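Local coordinates for protein CobC (Shigella flexneri 2a, PDB 6NRU) that probably removes the phosphate from adenosylcobalamin 5'-phosphate and from alpha-ribazole 5'-phosphate in the last steps of vitamin B12 assembly, at residues 6-11 and 157-162; 28-33 and 62-67. One frame throughout, in Å; residues are numbered along the deposited sequence.

Interaction 1: 6-11 and 157-162; sequences LWLIRH and SLLIAR. With EDO (1,2-ethanediol), chain Q; SO4 (sulfate ion), chain N.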
ATOM      1  N   LEU A   6       7.526  -9.649   6.241  1.00 42.53           N
ATOM      2  CA  LEU A   6       7.196  -8.347   5.679  1.00 39.59           C
ATOM      3  C   LEU A   6       6.286  -7.614   6.654  1.00 40.00           C
ATOM      4  O   LEU A   6       5.191  -8.093   6.966  1.00 41.35           O
ATOM      5  CB  LEU A   6       6.516  -8.496   4.318  1.00 37.79           C
ATOM      6  CG  LEU A   6       7.152  -9.525   3.381  1.00 35.90           C
ATOM      7  CD1 LEU A   6       6.353  -9.643   2.097  1.00 35.41           C
ATOM      8  CD2 LEU A   6       8.599  -9.156   3.084  1.00 37.72           C
ATOM      9  N   TRP A   7       6.746  -6.471   7.148  1.00 40.11           N
ATOM     10  CA  TRP A   7       5.923  -5.605   7.979  1.00 41.40           C
ATOM     11  C   TRP A   7       5.244  -4.591   7.069  1.00 42.31           C
ATOM     12  O   TRP A   7       5.918  -3.782   6.423  1.00 43.96           O
ATOM     13  CB  TRP A   7       6.766  -4.911   9.047  1.00 42.00           C
ATOM     14  CG  TRP A   7       7.539  -5.865   9.915  1.00 44.38           C
ATOM     15  CD1 TRP A   7       8.676  -6.545   9.580  1.00 45.12           C
ATOM     16  CD2 TRP A   7       7.229  -6.247  11.262  1.00 47.45           C
ATOM     17  NE1 TRP A   7       9.091  -7.323  10.632  1.00 47.80           N
ATOM     18  CE2 TRP A   7       8.221  -7.157  11.678  1.00 49.05           C
ATOM     19  CE3 TRP A   7       6.208  -5.907  12.157  1.00 47.83           C
ATOM     20  CZ2 TRP A   7       8.221  -7.734  12.950  1.00 50.56           C
ATOM     21  CZ3 TRP A   7       6.212  -6.479  13.418  1.00 48.80           C
ATOM     22  CH2 TRP A   7       7.211  -7.382  13.802  1.00 50.14           C
ATOM     23  N   LEU A   8       3.919  -4.648   7.001  1.00 41.97           N
ATOM     24  CA  LEU A   8       3.149  -3.845   6.060  1.00 40.16           C
ATOM     25  C   LEU A   8       2.558  -2.637   6.771  1.00 40.84           C
ATOM     26  O   LEU A   8       1.910  -2.777   7.814  1.00 42.40           O
ATOM     27  CB  LEU A   8       2.037  -4.682   5.424  1.00 38.68           C
ATOM     28  CG  LEU A   8       2.466  -6.067   4.933  1.00 37.49           C
ATOM     29  CD1 LEU A   8       1.294  -6.830   4.338  1.00 36.40           C
ATOM     30  CD2 LEU A   8       3.599  -5.949   3.921  1.00 36.43           C
ATOM     31  N   ILE A   9       2.781  -1.454   6.205  1.00 41.47           N
ATOM     32  CA  ILE A   9       2.213  -0.210   6.714  1.00 42.05           C
ATOM     33  C   ILE A   9       1.632   0.560   5.538  1.00 41.66           C
ATOM     34  O   ILE A   9       2.346   0.864   4.575  1.00 41.07           O
ATOM     35  CB  ILE A   9       3.254   0.649   7.450  1.00 42.84           C
ATOM     36  CG1 ILE A   9       3.604   0.031   8.803  1.00 45.29           C
ATOM     37  CG2 ILE A   9       2.738   2.073   7.628  1.00 42.36           C
ATOM     38  CD1 ILE A   9       4.481   0.920   9.663  1.00 48.50           C
ATOM     39  N   ARG A  10       0.342   0.868   5.611  1.00 42.96           N
ATOM     40  CA  ARG A  10      -0.294   1.772   4.669  1.00 44.29           C
ATOM     41  C   ARG A  10      -0.131   3.200   5.172  1.00 48.99           C
ATOM     42  O   ARG A  10      -0.184   3.451   6.378  1.00 50.12           O
ATOM     43  CB  ARG A  10      -1.774   1.421   4.505  1.00 41.94           C
ATOM     44  CG  ARG A  10      -2.601   2.421   3.712  1.00 40.86           C
ATOM     45  CD  ARG A  10      -4.082   2.131   3.899  1.00 40.53           C
ATOM     46  NE  ARG A  10      -4.953   3.093   3.229  1.00 39.92           N
ATOM     47  CZ  ARG A  10      -6.274   3.107   3.364  1.00 40.20           C
ATOM     48  NH1 ARG A  10      -6.870   2.213   4.141  1.00 39.51           N
ATOM     49  NH2 ARG A  10      -7.003   4.011   2.724  1.00 41.85           N
ATOM     50  N   HIS A  11       0.087   4.128   4.241  1.00 52.48           N
ATOM     51  CA  HIS A  11       0.287   5.525   4.599  1.00 57.29           C
ATOM     52  C   HIS A  11      -0.924   6.076   5.351  1.00 64.97           C
ATOM     53  O   HIS A  11      -2.051   5.591   5.218  1.00 62.77           O
ATOM     54  CB  HIS A  11       0.545   6.362   3.348  1.00 55.50           C
ATOM     55  CG  HIS A  11      -0.614   6.402   2.402  1.00 53.87           C
ATOM     56  ND1 HIS A  11      -1.699   7.233   2.587  1.00 54.55           N
ATOM     57  CD2 HIS A  11      -0.859   5.712   1.264  1.00 52.90           C
ATOM     58  CE1 HIS A  11      -2.562   7.051   1.604  1.00 54.29           C
ATOM     59  NE2 HIS A  11      -2.076   6.134   0.788  1.00 53.46           N
ATOM     60  N   SER A 157      -3.127  -4.856   0.114  1.00 29.70           N
ATOM     61  CA  SER A 157      -4.199  -5.847   0.164  1.00 30.11           C
ATOM     62  C   SER A 157      -4.018  -6.903  -0.915  1.00 30.15           C
ATOM     63  O   SER A 157      -4.234  -8.096  -0.670  1.00 29.49           O
ATOM     64  CB  SER A 157      -5.553  -5.165   0.012  1.00 32.11           C
ATOM     65  OG  SER A 157      -5.732  -4.715  -1.315  1.00 35.04           O
ATOM     66  N   LEU A 158      -3.628  -6.480  -2.121  1.00 31.34           N
ATOM     67  CA  LEU A 158      -3.368  -7.433  -3.193  1.00 32.58           C
ATOM     68  C   LEU A 158      -2.093  -8.224  -2.937  1.00 34.43           C
ATOM     69  O   LEU A 158      -1.993  -9.389  -3.343  1.00 34.69           O
ATOM     70  CB  LEU A 158      -3.284  -6.706  -4.532  1.00 32.81           C
ATOM     71  CG  LEU A 158      -2.995  -7.584  -5.747  1.00 33.08           C
ATOM     72  CD1 LEU A 158      -4.043  -8.671  -5.861  1.00 33.31           C
ATOM     73  CD2 LEU A 158      -2.946  -6.744  -7.009  1.00 34.23           C
ATOM     74  N   LEU A 159      -1.111  -7.614  -2.271  1.00 37.14           N
ATOM     75  CA  LEU A 159       0.094  -8.350  -1.907  1.00 38.92           C
ATOM     76  C   LEU A 159      -0.246  -9.512  -0.986  1.00 39.97           C
ATOM     77  O   LEU A 159       0.208 -10.641  -1.199  1.00 42.17           O
ATOM     78  CB  LEU A 159       1.106  -7.413  -1.246  1.00 38.36           C
ATOM     79  CG  LEU A 159       2.440  -8.049  -0.855  1.00 38.00           C
ATOM     80  CD1 LEU A 159       3.303  -8.269  -2.079  1.00 38.97           C
ATOM     81  CD2 LEU A 159       3.167  -7.192   0.164  1.00 38.47           C
ATOM     82  N   ILE A 160      -1.058  -9.251   0.041  1.00 35.59           N
ATOM     83  CA  ILE A 160      -1.484 -10.317   0.941  1.00 34.68           C
ATOM     84  C   ILE A 160      -2.183 -11.421   0.159  1.00 34.19           C
ATOM     85  O   ILE A 160      -1.850 -12.603   0.292  1.00 34.77           O
ATOM     86  CB  ILE A 160      -2.395  -9.757   2.049  1.00 34.53           C
ATOM     87  CG1 ILE A 160      -1.640  -8.746   2.910  1.00 34.58           C
ATOM     88  CG2 ILE A 160      -2.934 -10.887   2.913  1.00 33.55           C
ATOM     89  CD1 ILE A 160      -2.517  -8.039   3.922  1.00 33.08           C
ATOM     90  N   ALA A 161      -3.148 -11.044  -0.686  1.00 33.56           N
ATOM     91  CA  ALA A 161      -3.958 -12.037  -1.387  1.00 30.10           C
ATOM     92  C   ALA A 161      -3.112 -12.914  -2.300  1.00 36.25           C
ATOM     93  O   ALA A 161      -3.285 -14.137  -2.328  1.00 39.91           O
ATOM     94  CB  ALA A 161      -5.065 -11.348  -2.184  1.00 30.24           C
ATOM     95  N   ARG A 162      -2.188 -12.314  -3.053  1.00 34.94           N
ATOM     96  CA  ARG A 162      -1.395 -13.110  -3.984  1.00 36.43           C
ATOM     97  C   ARG A 162      -0.366 -13.973  -3.260  1.00 39.33           C
ATOM     98  O   ARG A 162      -0.057 -15.081  -3.719  1.00 40.59           O
ATOM     99  CB  ARG A 162      -0.707 -12.202  -5.002  1.00 34.22           C
ATOM    100  CG  ARG A 162      -1.661 -11.482  -5.935  1.00 34.43           C
ATOM    101  CD  ARG A 162      -2.559 -12.460  -6.672  1.00 37.31           C
ATOM    102  NE  ARG A 162      -1.832 -13.250  -7.661  1.00 41.57           N
ATOM    103  CZ  ARG A 162      -1.702 -14.573  -7.617  1.00 43.82           C
ATOM    104  NH1 ARG A 162      -2.243 -15.266  -6.623  1.00 43.32           N
ATOM    105  NH2 ARG A 162      -1.022 -15.205  -8.567  1.00 45.76           N
TER
HETATM  106  C1  EDO Q 305      -0.497 -18.956  -7.528  1.00 41.14           C
HETATM  107  O1  EDO Q 305      -0.392 -17.797  -6.692  1.00 40.91           O
HETATM  108  C2  EDO Q 305      -0.700 -18.538  -8.980  1.00 41.37           C
HETATM  109  O2  EDO Q 305      -2.030 -18.031  -9.156  1.00 40.85           O
HETATM  110  S   SO4 N 302      -6.237   5.591  -0.612  1.00116.97           S
HETATM  111  O1  SO4 N 302      -6.414   4.761  -1.801  1.00116.75           O
HETATM  112  O2  SO4 N 302      -7.245   6.647  -0.604  1.00116.81           O
HETATM  113  O3  SO4 N 302      -6.382   4.768   0.583  1.00117.00           O
HETATM  114  O4  SO4 N 302      -4.904   6.188  -0.624  1.00117.17           O
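This contact packs a helix onto a central strand of the three-layer α/β/α fold of branch 1 histidine phosphatases, with Leu6 and Leu8 facing Leu159 and Ile160. The axes of strand 6-10 and helix 157-162 run roughly antiparallel, at 149°. Their closest approach is 10.8 Å. Leu8 uses both of its methyls. CD1 of Leu8 lies 3.8 Å from CG1 of Ile160, while CD2 of Leu8 meets CD2 of Leu159 at 4.0 Å. With its CG beside the backbone N (chi1 -46°), the fork of Leu8 opens toward both helix residues. Leu6 adds a looser touch, CD1 to CD2 of Leu159. All four side chains are buried, and no hydrogen bond crosses the pair.

The strand leads directly into the catalytic pocket. His11, probably the phosphohistidine nucleophile, makes a weak hydrogen bond from NE2 to O4 of a sulfate at 3.2 Å, with the oxygen at the ring edge. Arg10 NH2 also faces O3 of this ion, but the modelled contact is too short to be trusted. Asn17 and Arg60 also hold the sulfate, which probably marks the phosphate site.

Strand 5-10 lies between strands 146-151 and 181-187. Leu6 and Leu8 also touch Ile184, and Leu159 reaches Phe134 and Ile135 of helix 124-136. Helix 59-69 packs against Ile9.

Interaction 2: 28-33 and 62-67; sequences TPLTAR and QHTARL. With SO4 (sulfate ion), chain M.
Segment 28-33 is a loop that turns into the start of helix 32-44, and it meets one side of helix 62-67. The backbones come closest at Leu30 and His63, whose CA atoms are 7.8 Å apart. No hydrogen bond joins the segments. Within 62-67 the helix is held by its own bonds, such as Arg66 N to Gln62 O.

Leu30 carries the whole contact. It reaches out of the loop to the helix, and its CD2 meets three residues. The first is His63: CD2 of Leu30 sits over one face of the His63 imidazole, 4.0 Å from the ring centroid and 20° off the normal. This is a CH-pi contact, offset toward the rim, with ND1 of His63 the nearest ring atom to CD2 of Leu30 at 3.8 Å. CG of His63 is anti to its backbone N (chi1 -170°), which swings the ring out beside the loop. Second, CD2 of Leu30 lies 3.7 Å from OG1 of Thr64. That hydroxyl is hydrogen-bonded to the carbonyl O of Arg60, one turn earlier. The third is a looser apolar touch, CD2 of Leu30 to CD1 of Leu67 at 4.4 Å.

Next to Leu30, Thr31 is the N-cap of helix 32-44: its OG1 makes a weak bond to the backbone N of Gly34, and is hydrogen-bonded to Glu13 as well. Arg33 extends away from the contact to a second sulfate. Arg33 NE hydrogen-bonds to sulfate O2 at 2.5 Å, with the oxygen at the guanidinium edge, and Arg33 NH2 adds a weak bond to it. Arg199 and Gln37 bind this sulfate too.

Ile35 of helix 32-44 touches Leu30, His63 and Leu67, so the two helices meet beside the loop. On another side of helix 59-69, Ala65 rests on Cys55 of strand 52-55.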
ATOM      1  N   THR A  28      -1.274  14.144  -2.936  1.00 53.00           N
ATOM      2  CA  THR A  28      -2.115  14.734  -1.901  1.00 55.78           C
ATOM      3  C   THR A  28      -1.423  14.642  -0.542  1.00 60.09           C
ATOM      4  O   THR A  28      -0.798  13.624  -0.229  1.00 59.51           O
ATOM      5  CB  THR A  28      -3.469  14.037  -1.842  1.00 53.00           C
ATOM      6  OG1 THR A  28      -4.173  14.449  -0.665  1.00 53.62           O
ATOM      7  CG2 THR A  28      -3.288  12.528  -1.828  1.00 50.88           C
ATOM      8  N   PRO A  29      -1.509  15.685   0.281  1.00 64.96           N
ATOM      9  CA  PRO A  29      -0.721  15.722   1.515  1.00 63.85           C
ATOM     10  C   PRO A  29      -1.353  14.913   2.638  1.00 63.59           C
ATOM     11  O   PRO A  29      -2.559  14.665   2.671  1.00 63.91           O
ATOM     12  CB  PRO A  29      -0.701  17.212   1.866  1.00 64.10           C
ATOM     13  CG  PRO A  29      -2.010  17.711   1.349  1.00 65.05           C
ATOM     14  CD  PRO A  29      -2.299  16.916   0.094  1.00 65.22           C
ATOM     15  N   LEU A  30      -0.500  14.508   3.575  1.00 58.18           N
ATOM     16  CA  LEU A  30      -0.972  13.878   4.799  1.00 54.82           C
ATOM     17  C   LEU A  30      -1.690  14.901   5.674  1.00 55.00           C
ATOM     18  O   LEU A  30      -1.255  16.051   5.794  1.00 59.37           O
ATOM     19  CB  LEU A  30       0.205  13.271   5.566  1.00 53.22           C
ATOM     20  CG  LEU A  30       0.377  11.751   5.646  1.00 47.99           C
ATOM     21  CD1 LEU A  30       0.317  11.126   4.266  1.00 45.66           C
ATOM     22  CD2 LEU A  30       1.698  11.409   6.324  1.00 46.42           C
ATOM     23  N   THR A  31      -2.801  14.477   6.278  1.00 48.33           N
ATOM     24  CA  THR A  31      -3.507  15.290   7.256  1.00 47.09           C
ATOM     25  C   THR A  31      -2.909  15.071   8.640  1.00 48.45           C
ATOM     26  O   THR A  31      -2.393  13.997   8.952  1.00 47.60           O
ATOM     27  CB  THR A  31      -4.998  14.947   7.300  1.00 43.93           C
ATOM     28  OG1 THR A  31      -5.190  13.704   7.985  1.00 42.17           O
ATOM     29  CG2 THR A  31      -5.569  14.840   5.904  1.00 42.14           C
ATOM     30  N   ALA A  32      -3.028  16.102   9.486  1.00 51.15           N
ATOM     31  CA  ALA A  32      -2.519  16.041  10.857  1.00 53.14           C
ATOM     32  C   ALA A  32      -2.853  14.720  11.542  1.00 50.51           C
ATOM     33  O   ALA A  32      -2.077  14.234  12.373  1.00 45.00           O
ATOM     34  CB  ALA A  32      -3.076  17.219  11.666  1.00 49.26           C
ATOM     35  N   ARG A  33      -3.988  14.114  11.189  1.00 47.20           N
ATOM     36  CA  ARG A  33      -4.300  12.779  11.686  1.00 47.27           C
ATOM     37  C   ARG A  33      -3.353  11.737  11.101  1.00 44.88           C
ATOM     38  O   ARG A  33      -2.937  10.808  11.802  1.00 40.71           O
ATOM     39  CB  ARG A  33      -5.752  12.429  11.365  1.00 47.83           C
ATOM     40  CG  ARG A  33      -6.207  11.083  11.904  1.00 50.77           C
ATOM     41  CD  ARG A  33      -7.696  10.890  11.670  1.00 56.58           C
ATOM     42  NE  ARG A  33      -8.114   9.507  11.876  1.00 60.08           N
ATOM     43  CZ  ARG A  33      -9.276   9.009  11.463  1.00 63.05           C
ATOM     44  NH1 ARG A  33     -10.142   9.786  10.823  1.00 65.68           N
ATOM     45  NH2 ARG A  33      -9.573   7.736  11.690  1.00 62.20           N
ATOM     46  N   GLN A  62       6.322   8.134   1.437  1.00 51.59           N
ATOM     47  CA  GLN A  62       7.644   8.495   1.937  1.00 52.61           C
ATOM     48  C   GLN A  62       7.546   9.382   3.171  1.00 56.71           C
ATOM     49  O   GLN A  62       8.340   9.238   4.108  1.00 55.79           O
ATOM     50  CB  GLN A  62       8.449   9.181   0.836  1.00 52.46           C
ATOM     51  CG  GLN A  62       8.653   8.309  -0.388  1.00 52.41           C
ATOM     52  CD  GLN A  62       9.614   8.914  -1.381  1.00 55.42           C
ATOM     53  OE1 GLN A  62      10.826   8.906  -1.169  1.00 57.65           O
ATOM     54  NE2 GLN A  62       9.080   9.441  -2.477  1.00 56.27           N
ATOM     55  N   HIS A  63       6.581  10.308   3.189  1.00 60.06           N
ATOM     56  CA  HIS A  63       6.330  11.091   4.395  1.00 62.42           C
ATOM     57  C   HIS A  63       6.013  10.181   5.572  1.00 61.49           C
ATOM     58  O   HIS A  63       6.476  10.416   6.694  1.00 64.04           O
ATOM     59  CB  HIS A  63       5.187  12.077   4.151  1.00 43.58           C
ATOM     60  CG  HIS A  63       5.008  13.090   5.241  1.00 47.70           C
ATOM     61  ND1 HIS A  63       4.106  14.128   5.148  1.00 47.51           N
ATOM     62  CD2 HIS A  63       5.616  13.228   6.443  1.00 48.31           C
ATOM     63  CE1 HIS A  63       4.162  14.859   6.248  1.00 49.28           C
ATOM     64  NE2 HIS A  63       5.069  14.332   7.051  1.00 48.64           N
ATOM     65  N   THR A  64       5.230   9.129   5.333  1.00 57.99           N
ATOM     66  CA  THR A  64       4.934   8.168   6.388  1.00 56.44           C
ATOM     67  C   THR A  64       6.193   7.420   6.812  1.00 53.94           C
ATOM     68  O   THR A  64       6.478   7.294   8.008  1.00 55.91           O
ATOM     69  CB  THR A  64       3.852   7.196   5.915  1.00 57.33           C
ATOM     70  OG1 THR A  64       2.592   7.879   5.853  1.00 60.67           O
ATOM     71  CG2 THR A  64       3.737   6.010   6.867  1.00 58.01           C
ATOM     72  N   ALA A  65       6.971   6.934   5.840  1.00 50.77           N
ATOM     73  CA  ALA A  65       8.173   6.174   6.166  1.00 50.81           C
ATOM     74  C   ALA A  65       9.171   7.008   6.958  1.00 53.15           C
ATOM     75  O   ALA A  65       9.912   6.467   7.786  1.00 55.09           O
ATOM     76  CB  ALA A  65       8.818   5.638   4.889  1.00 50.69           C
ATOM     77  N   ARG A  66       9.206   8.320   6.723  1.00 52.75           N
ATOM     78  CA  ARG A  66      10.079   9.185   7.509  1.00 52.82           C
ATOM     79  C   ARG A  66       9.635   9.231   8.966  1.00 53.41           C
ATOM     80  O   ARG A  66      10.463   9.129   9.880  1.00 54.61           O
ATOM     81  CB  ARG A  66      10.095  10.596   6.914  1.00 53.95           C
ATOM     82  CG  ARG A  66      11.205  10.863   5.900  1.00 54.20           C
ATOM     83  CD  ARG A  66      10.877  12.091   5.055  1.00 56.08           C
ATOM     84  NE  ARG A  66      10.220  13.129   5.847  1.00 56.17           N
ATOM     85  CZ  ARG A  66       9.315  13.979   5.370  1.00 52.33           C
ATOM     86  NH1 ARG A  66       8.949  13.921   4.094  1.00 49.03           N
ATOM     87  NH2 ARG A  66       8.770  14.886   6.172  1.00 51.62           N
ATOM     88  N   LEU A  67       8.329   9.372   9.200  1.00 54.04           N
ATOM     89  CA  LEU A  67       7.830   9.527  10.562  1.00 56.53           C
ATOM     90  C   LEU A  67       7.928   8.226  11.345  1.00 56.99           C
ATOM     91  O   LEU A  67       8.227   8.237  12.546  1.00 59.76           O
ATOM     92  CB  LEU A  67       6.389  10.032  10.529  1.00 56.24           C
ATOM     93  CG  LEU A  67       6.218  11.398   9.862  1.00 56.99           C
ATOM     94  CD1 LEU A  67       4.760  11.665   9.521  1.00 57.50           C
ATOM     95  CD2 LEU A  67       6.771  12.493  10.752  1.00 59.86           C
TER
HETATM   96  S   SO4 M 301      -6.344   7.176  14.320  1.00112.96           S
HETATM   97  O1  SO4 M 301      -5.647   6.153  13.546  1.00112.67           O
HETATM   98  O2  SO4 M 301      -7.423   7.738  13.516  1.00113.12           O
HETATM   99  O3  SO4 M 301      -6.905   6.577  15.527  1.00113.16           O
HETATM  100  O4  SO4 M 301      -5.413   8.238  14.693  1.00113.14           O

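Overall arrangement
Interaction 1 lies in the core; its centre is about 6 Å from the centre of the chain. Interaction 2 is only partly buried, and its centre is about 13 Å from that of the chain. The first is purely aliphatic and packs a helix on the central sheet. The second joins a loop to a helix, through one leucine against an imidazole face and a threonine. Their centres are 18 Å apart, yet they meet at helix 59-69. Thr64 OG1 lies 3.5 Å from His11 CA, and Thr64 CG2 packs on CG2 of Ile9. Thr64 thus links the loop contact to the strand end bearing the probable nucleophile. Each region binds its own sulfate, but only that of interaction 1 touches this histidine.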